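Local coordinates for protein exodeoxyribonuclease (PDB 2JC5) that probably cleaves DNA next to abasic sites during repair, as a metal-dependent endonuclease of the AP/ExoA family, with magnesium bound in its active site, at residues K18-Y21 / E22-A25; R97-G101 / R102-I106. One frame throughout, in Å; residues are numbered along the deposited sequence.

Contact 1 of 2, residues K18-Y21 / E22-A25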
ATOM      1  N   LYS A  18     -18.927   5.469   0.450  1.00 11.10           N
ATOM      2  CA  LYS A  18     -18.561   6.005   1.759  1.00 12.13           C
ATOM      3  C   LYS A  18     -17.782   7.314   1.700  1.00 10.03           C
ATOM      4  O   LYS A  18     -17.309   7.796   2.725  1.00 12.76           O
ATOM      5  CB  LYS A  18     -17.737   4.979   2.537  1.00 13.04           C
ATOM      6  CG  LYS A  18     -18.463   3.712   2.881  1.00 13.98           C
ATOM      7  CD  LYS A  18     -17.519   2.706   3.524  1.00 15.41           C
ATOM      8  CE  LYS A  18     -18.151   1.353   3.733  1.00 18.11           C
ATOM      9  NZ  LYS A  18     -19.314   1.375   4.629  1.00 21.65           N
ATOM     10  N   GLY A  19     -17.660   7.906   0.520  1.00 10.77           N
ATOM     11  CA  GLY A  19     -17.066   9.236   0.375  1.00  9.46           C
ATOM     12  C   GLY A  19     -15.638   9.253  -0.114  1.00  9.27           C
ATOM     13  O   GLY A  19     -15.011  10.305  -0.144  1.00  9.92           O
ATOM     14  N   PHE A  20     -15.105   8.095  -0.503  1.00  8.90           N
ATOM     15  CA  PHE A  20     -13.712   8.052  -0.895  1.00  8.85           C
ATOM     16  C   PHE A  20     -13.450   8.890  -2.137  1.00  8.75           C
ATOM     17  O   PHE A  20     -12.388   9.508  -2.253  1.00  8.39           O
ATOM     18  CB  PHE A  20     -13.220   6.609  -1.086  1.00  8.27           C
ATOM     19  CG  PHE A  20     -11.736   6.513  -1.314  1.00  7.21           C
ATOM     20  CD1 PHE A  20     -10.850   6.745  -0.275  1.00  7.96           C
ATOM     21  CD2 PHE A  20     -11.225   6.236  -2.560  1.00  8.68           C
ATOM     22  CE1 PHE A  20      -9.475   6.692  -0.485  1.00  9.12           C
ATOM     23  CE2 PHE A  20      -9.855   6.187  -2.779  1.00  8.82           C
ATOM     24  CZ  PHE A  20      -8.984   6.410  -1.724  1.00  8.05           C
ATOM     25  N   TYR A  21     -14.401   8.929  -3.071  1.00  8.62           N
ATOM     26  CA  TYR A  21     -14.193   9.701  -4.291  1.00 10.00           C
ATOM     27  C   TYR A  21     -13.954  11.183  -3.961  1.00  9.63           C
ATOM     28  O   TYR A  21     -13.031  11.817  -4.486  1.00  9.88           O
ATOM     29  CB  TYR A  21     -15.395   9.575  -5.220  1.00 10.13           C
ATOM     30  CG  TYR A  21     -15.227  10.334  -6.507  1.00 11.94           C
ATOM     31  CD1 TYR A  21     -14.305   9.923  -7.440  1.00 11.60           C
ATOM     32  CD2 TYR A  21     -16.014  11.455  -6.806  1.00 12.37           C
ATOM     33  CE1 TYR A  21     -14.147  10.584  -8.628  1.00 12.52           C
ATOM     34  CE2 TYR A  21     -15.855  12.127  -8.006  1.00 11.58           C
ATOM     35  CZ  TYR A  21     -14.905  11.688  -8.910  1.00 11.66           C
ATOM     36  OH  TYR A  21     -14.721  12.327 -10.137  1.00 14.09           O
ATOM     37  N   GLU A  22     -14.788  11.743  -3.088  1.00  9.67           N
ATOM     38  CA  GLU A  22     -14.670  13.143  -2.743  1.00 10.29           C
ATOM     39  C   GLU A  22     -13.356  13.400  -2.019  1.00  9.45           C
ATOM     40  O   GLU A  22     -12.695  14.415  -2.243  1.00 11.06           O
ATOM     41  CB  GLU A  22     -15.857  13.579  -1.889  1.00 11.61           C
ATOM     42  CG  GLU A  22     -17.176  13.652  -2.659  1.00 13.62           C
ATOM     43  CD  GLU A  22     -17.907  12.313  -2.813  1.00 15.58           C
ATOM     44  OE1 GLU A  22     -17.429  11.287  -2.319  1.00 14.37           O
ATOM     45  OE2 GLU A  22     -19.003  12.288  -3.424  1.00 20.31           O
ATOM     46  N   TYR A  23     -12.953  12.442  -1.192  1.00  9.05           N
ATOM     47  CA  TYR A  23     -11.690  12.525  -0.477  1.00  8.39           C
ATOM     48  C   TYR A  23     -10.481  12.567  -1.408  1.00  7.94           C
ATOM     49  O   TYR A  23      -9.506  13.253  -1.121  1.00  8.54           O
ATOM     50  CB  TYR A  23     -11.568  11.334   0.481  1.00  8.43           C
ATOM     51  CG  TYR A  23     -10.244  11.258   1.213  1.00  7.96           C
ATOM     52  CD1 TYR A  23      -9.938  12.154   2.216  1.00  8.26           C
ATOM     53  CD2 TYR A  23      -9.315  10.274   0.906  1.00  7.41           C
ATOM     54  CE1 TYR A  23      -8.713  12.105   2.873  1.00  7.93           C
ATOM     55  CE2 TYR A  23      -8.103  10.204   1.555  1.00  6.94           C
ATOM     56  CZ  TYR A  23      -7.805  11.114   2.537  1.00  7.53           C
ATOM     57  OH  TYR A  23      -6.588  11.025   3.196  1.00  8.66           O
ATOM     58  N   ILE A  24     -10.517  11.837  -2.512  1.00  7.95           N
ATOM     59  CA  ILE A  24      -9.378  11.884  -3.430  1.00  8.58           C
ATOM     60  C   ILE A  24      -9.046  13.353  -3.753  1.00  8.88           C
ATOM     61  O   ILE A  24      -7.883  13.755  -3.736  1.00  9.78           O
ATOM     62  CB  ILE A  24      -9.639  11.091  -4.742  1.00  8.04           C
ATOM     63  CG1 ILE A  24      -9.680   9.590  -4.446  1.00  9.31           C
ATOM     64  CG2 ILE A  24      -8.587  11.385  -5.771  1.00  8.69           C
ATOM     65  CD1 ILE A  24     -10.136   8.721  -5.609  1.00 10.02           C
ATOM     66  N   ALA A  25     -10.070  14.148  -4.065  1.00  9.32           N
ATOM     67  CA  ALA A  25      -9.894  15.580  -4.377  1.00  9.76           C
ATOM     68  C   ALA A  25      -9.620  16.419  -3.123  1.00 10.79           C
ATOM     69  O   ALA A  25      -8.687  17.212  -3.094  1.00 12.93           O
ATOM     70  CB  ALA A  25     -11.121  16.125  -5.115  1.00  9.63           C
TER
HETATM   71  O   HOH W   1     -17.284   8.578  -2.672  1.00 13.82           O
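Phe20 and Tyr23 both carry CG anti to the backbone N (chi1 -172° and 176°), and this throws their rings to the same flank of the first turn of helix 20-26, where Phe20 CE1 lies 3.8 Å from Tyr23 CD2. Ile24 CG1 reaches Phe20 CE2 at 3.8 Å, with CD1 alongside on the same ring. The two aromatic planes are inclined at 42°, an oblique meeting in which the Phe20 carbon lies near the plane of the Tyr23 ring, at its edge. This i to i+3, i+4 cluster turns inward: Phe20 packs on Val32 and Val34 of strand 31-35, while Phe244 meets both rings and Tyr239 stacks on that of Tyr23. Aromatic rings and a branched aliphatic chain suit these buried places; the Phe20 side chain is about 13 Å from the bound magnesium ion.

Gly19 is the N-cap residue. Its positive phi would press a CB against the preceding carbonyl oxygen, a strain that glycine avoids. The first helical bond runs from Tyr23 N to Gly19 O at 3.1 Å, in the carbonyl plane, and Ile24 N follows on Phe20 O at 3.0 Å, somewhat out of plane.

On the outer side Tyr21 stacks on His52, whose NE2 also bonds to Tyr21 O. Glu22 bends at chi2, folding its carboxylate back toward the helix start, where a negative charge would probably be favoured by the positive end of the helix dipole. The link is indirect: water 1 accepts from Tyr21 N at 2.9 Å and lies 2.7 Å from Glu22 OE1.

Contact 2 of 2, residues R97-G101 / R102-I106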
ATOM      1  N   ARG A  97       3.199  -0.038 -11.308  1.00  7.39           N
ATOM      2  CA  ARG A  97       4.270   0.945 -11.143  1.00  6.16           C
ATOM      3  C   ARG A  97       4.100   2.064 -12.150  1.00  6.68           C
ATOM      4  O   ARG A  97       3.954   1.801 -13.339  1.00  7.19           O
ATOM      5  CB  ARG A  97       5.623   0.289 -11.365  1.00  7.19           C
ATOM      6  CG  ARG A  97       6.786   1.260 -11.373  1.00  7.25           C
ATOM      7  CD  ARG A  97       8.117   0.568 -11.501  1.00  9.15           C
ATOM      8  NE  ARG A  97       9.198   1.538 -11.687  1.00 10.49           N
ATOM      9  CZ  ARG A  97      10.495   1.279 -11.544  1.00 12.55           C
ATOM     10  NH1 ARG A  97      10.929   0.081 -11.197  1.00 11.86           N
ATOM     11  NH2 ARG A  97      11.379   2.251 -11.726  1.00 14.41           N
ATOM     12  N   CYS A  98       4.142   3.297 -11.672  1.00  6.38           N
ATOM     13  CA  CYS A  98       4.085   4.477 -12.537  1.00  7.28           C
ATOM     14  C   CYS A  98       5.324   5.329 -12.353  1.00  6.91           C
ATOM     15  O   CYS A  98       5.718   5.632 -11.225  1.00  7.40           O
ATOM     16  CB  CYS A  98       2.838   5.287 -12.240  1.00  7.86           C
ATOM     17  SG  CYS A  98       1.335   4.467 -12.746  1.00  8.91           S
ATOM     18  N   ASP A  99       5.938   5.702 -13.476  1.00  7.73           N
ATOM     19  CA  ASP A  99       7.154   6.517 -13.498  1.00  8.48           C
ATOM     20  C   ASP A  99       6.862   7.941 -13.977  1.00  7.87           C
ATOM     21  O   ASP A  99       6.107   8.156 -14.937  1.00  8.91           O
ATOM     22  CB  ASP A  99       8.199   5.907 -14.442  1.00  8.51           C
ATOM     23  CG  ASP A  99       8.636   4.519 -14.049  1.00 10.43           C
ATOM     24  OD1 ASP A  99       8.439   4.119 -12.882  1.00  9.77           O
ATOM     25  OD2 ASP A  99       9.177   3.830 -14.941  1.00 14.62           O
ATOM     26  N   PHE A 100       7.472   8.902 -13.295  1.00  7.61           N
ATOM     27  CA  PHE A 100       7.366  10.315 -13.623  1.00  8.36           C
ATOM     28  C   PHE A 100       8.779  10.874 -13.579  1.00  8.39           C
ATOM     29  O   PHE A 100       9.291  11.201 -12.506  1.00  7.98           O
ATOM     30  CB  PHE A 100       6.507  11.064 -12.606  1.00  8.53           C
ATOM     31  CG  PHE A 100       5.191  10.410 -12.304  1.00  8.29           C
ATOM     32  CD1 PHE A 100       5.111   9.409 -11.351  1.00  8.31           C
ATOM     33  CD2 PHE A 100       4.022  10.807 -12.953  1.00 10.17           C
ATOM     34  CE1 PHE A 100       3.889   8.789 -11.055  1.00  8.15           C
ATOM     35  CE2 PHE A 100       2.804  10.208 -12.656  1.00 10.21           C
ATOM     36  CZ  PHE A 100       2.725   9.216 -11.706  1.00  8.86           C
ATOM     37  N   GLY A 101       9.444  10.940 -14.727  1.00  8.25           N
ATOM     38  CA  GLY A 101      10.852  11.274 -14.728  1.00  9.27           C
ATOM     39  C   GLY A 101      11.594  10.261 -13.873  1.00  8.34           C
ATOM     40  O   GLY A 101      11.432   9.061 -14.062  1.00  9.16           O
ATOM     41  N   ARG A 102      12.324  10.743 -12.874  1.00  8.01           N
ATOM     42  CA  ARG A 102      13.102   9.885 -11.995  1.00  8.15           C
ATOM     43  C   ARG A 102      12.350   9.391 -10.756  1.00  9.08           C
ATOM     44  O   ARG A 102      12.944   8.722  -9.922  1.00  9.13           O
ATOM     45  CB  ARG A 102      14.379  10.612 -11.599  1.00 10.31           C
ATOM     46  CG  ARG A 102      15.342  10.788 -12.772  1.00 11.23           C
ATOM     47  CD  ARG A 102      16.019   9.474 -13.148  1.00 13.48           C
ATOM     48  NE  ARG A 102      17.005   9.130 -12.126  1.00 13.08           N
ATOM     49  CZ  ARG A 102      17.787   8.054 -12.161  1.00 16.14           C
ATOM     50  NH1 ARG A 102      17.640   7.145 -13.109  1.00 17.95           N
ATOM     51  NH2 ARG A 102      18.656   7.857 -11.191  1.00 18.50           N
ATOM     52  N   LEU A 103      11.069   9.740 -10.657  1.00  6.98           N
ATOM     53  CA  LEU A 103      10.186   9.259  -9.594  1.00  7.01           C
ATOM     54  C   LEU A 103       9.438   8.021 -10.057  1.00  6.22           C
ATOM     55  O   LEU A 103       8.902   7.981 -11.169  1.00  6.91           O
ATOM     56  CB  LEU A 103       9.171  10.347  -9.214  1.00  8.31           C
ATOM     57  CG  LEU A 103       8.126   9.994  -8.143  1.00  8.12           C
ATOM     58  CD1 LEU A 103       8.791   9.735  -6.810  1.00 10.10           C
ATOM     59  CD2 LEU A 103       7.091  11.079  -8.058  1.00  9.28           C
ATOM     60  N   SER A 104       9.343   7.028  -9.179  1.00  6.47           N
ATOM     61  CA  SER A 104       8.455   5.893  -9.405  1.00  6.59           C
ATOM     62  C   SER A 104       7.617   5.683  -8.176  1.00  6.55           C
ATOM     63  O   SER A 104       8.114   5.750  -7.044  1.00  6.79           O
ATOM     64  CB  SER A 104       9.229   4.619  -9.704  1.00  7.37           C
ATOM     65  OG  SER A 104      10.017   4.743 -10.873  1.00  9.32           O
ATOM     66  N   VAL A 105       6.338   5.439  -8.394  1.00  5.36           N
ATOM     67  CA  VAL A 105       5.441   5.060  -7.319  1.00  6.02           C
ATOM     68  C   VAL A 105       4.731   3.763  -7.672  1.00  6.96           C
ATOM     69  O   VAL A 105       4.224   3.601  -8.799  1.00  6.18           O
ATOM     70  CB  VAL A 105       4.439   6.178  -7.047  1.00  6.75           C
ATOM     71  CG1 VAL A 105       3.526   5.804  -5.894  1.00  9.26           C
ATOM     72  CG2 VAL A 105       5.165   7.476  -6.762  1.00  7.84           C
ATOM     73  N   ILE A 106       4.707   2.858  -6.697  0.50  6.13           N
ATOM     74  CA  ILE A 106       4.087   1.558  -6.830  0.50  5.76           C
ATOM     75  C   ILE A 106       2.883   1.471  -5.919  0.50  5.77           C
ATOM     76  O   ILE A 106       2.852   2.077  -4.837  0.50  5.63           O
ATOM     77  CB  ILE A 106       5.088   0.447  -6.486  0.50  5.75           C
ATOM     78  CG1 ILE A 106       6.106   0.331  -7.623  0.50  7.05           C
ATOM     79  CG2 ILE A 106       4.394  -0.900  -6.208  0.50  6.46           C
ATOM     80  CD1 ILE A 106       7.475  -0.050  -7.194  0.50  7.50           C
TER
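A tight beta hairpin joins strands 95-100 and 103-109, and its type II' turn runs from Phe100 to Leu103. Gly101 takes the first corner with phi 58° and psi -124°, a conformation that a residue without CB accepts readily. Beyond the turn the antiparallel ladder is regular: Phe100 pairs with Leu103 and Cys98 with Val105 through reciprocal backbone bonds, the shortest being Phe100 N to Leu103 O at 2.7 Å.

The non-hydrogen-bonded pair Asp99-Ser104 places its polar groups on one face, together with Arg97. The extended Arg97 chain leaves the strand at a slant and brings NE to Asp99 OD1 in a salt bridge (2.9 Å), in the guanidinium plane and on the syn lone pair. Ser104 OG donates to that same oxygen at 2.6 Å, but from above the carboxylate plane. Arg97 NH2 donates to Ser104 OG at 3.0 Å, with OG lying out of the guanidinium plane, so serine suits this place as both donor and acceptor. Glu140 makes a second salt bridge with Arg97 NH2, and Asn79 bonds to Asp99 OD2, which would further fix the buried carboxylate.

On the opposite face Phe100, Leu103, Cys98 and Val105 are apolar or nearly so; Phe100 and Val105 pack on Ile31 of the other sheet, an arrangement characteristic of the beta sandwich of the DNase I-like fold.

From the N terminus, strand 2-8 and helix 12-17 lead into contact 1, which closes just one helical turn at residues 18-25 before strand 31-35 begins. The chain then completes more of the first sheet and crosses to the second, where contact 2 closes a hairpin at residues 97-106. The two contacts follow in series, neither nesting nor crossing, with centres about 23 Å apart and nearest atoms about 13 Å apart. Strand 31-35 is their common neighbour, touched by both contacts. Contact 1 thus ties a helix to the first sheet, and contact 2 pairs two strands of the second sheet, whose apolar face packs against the first.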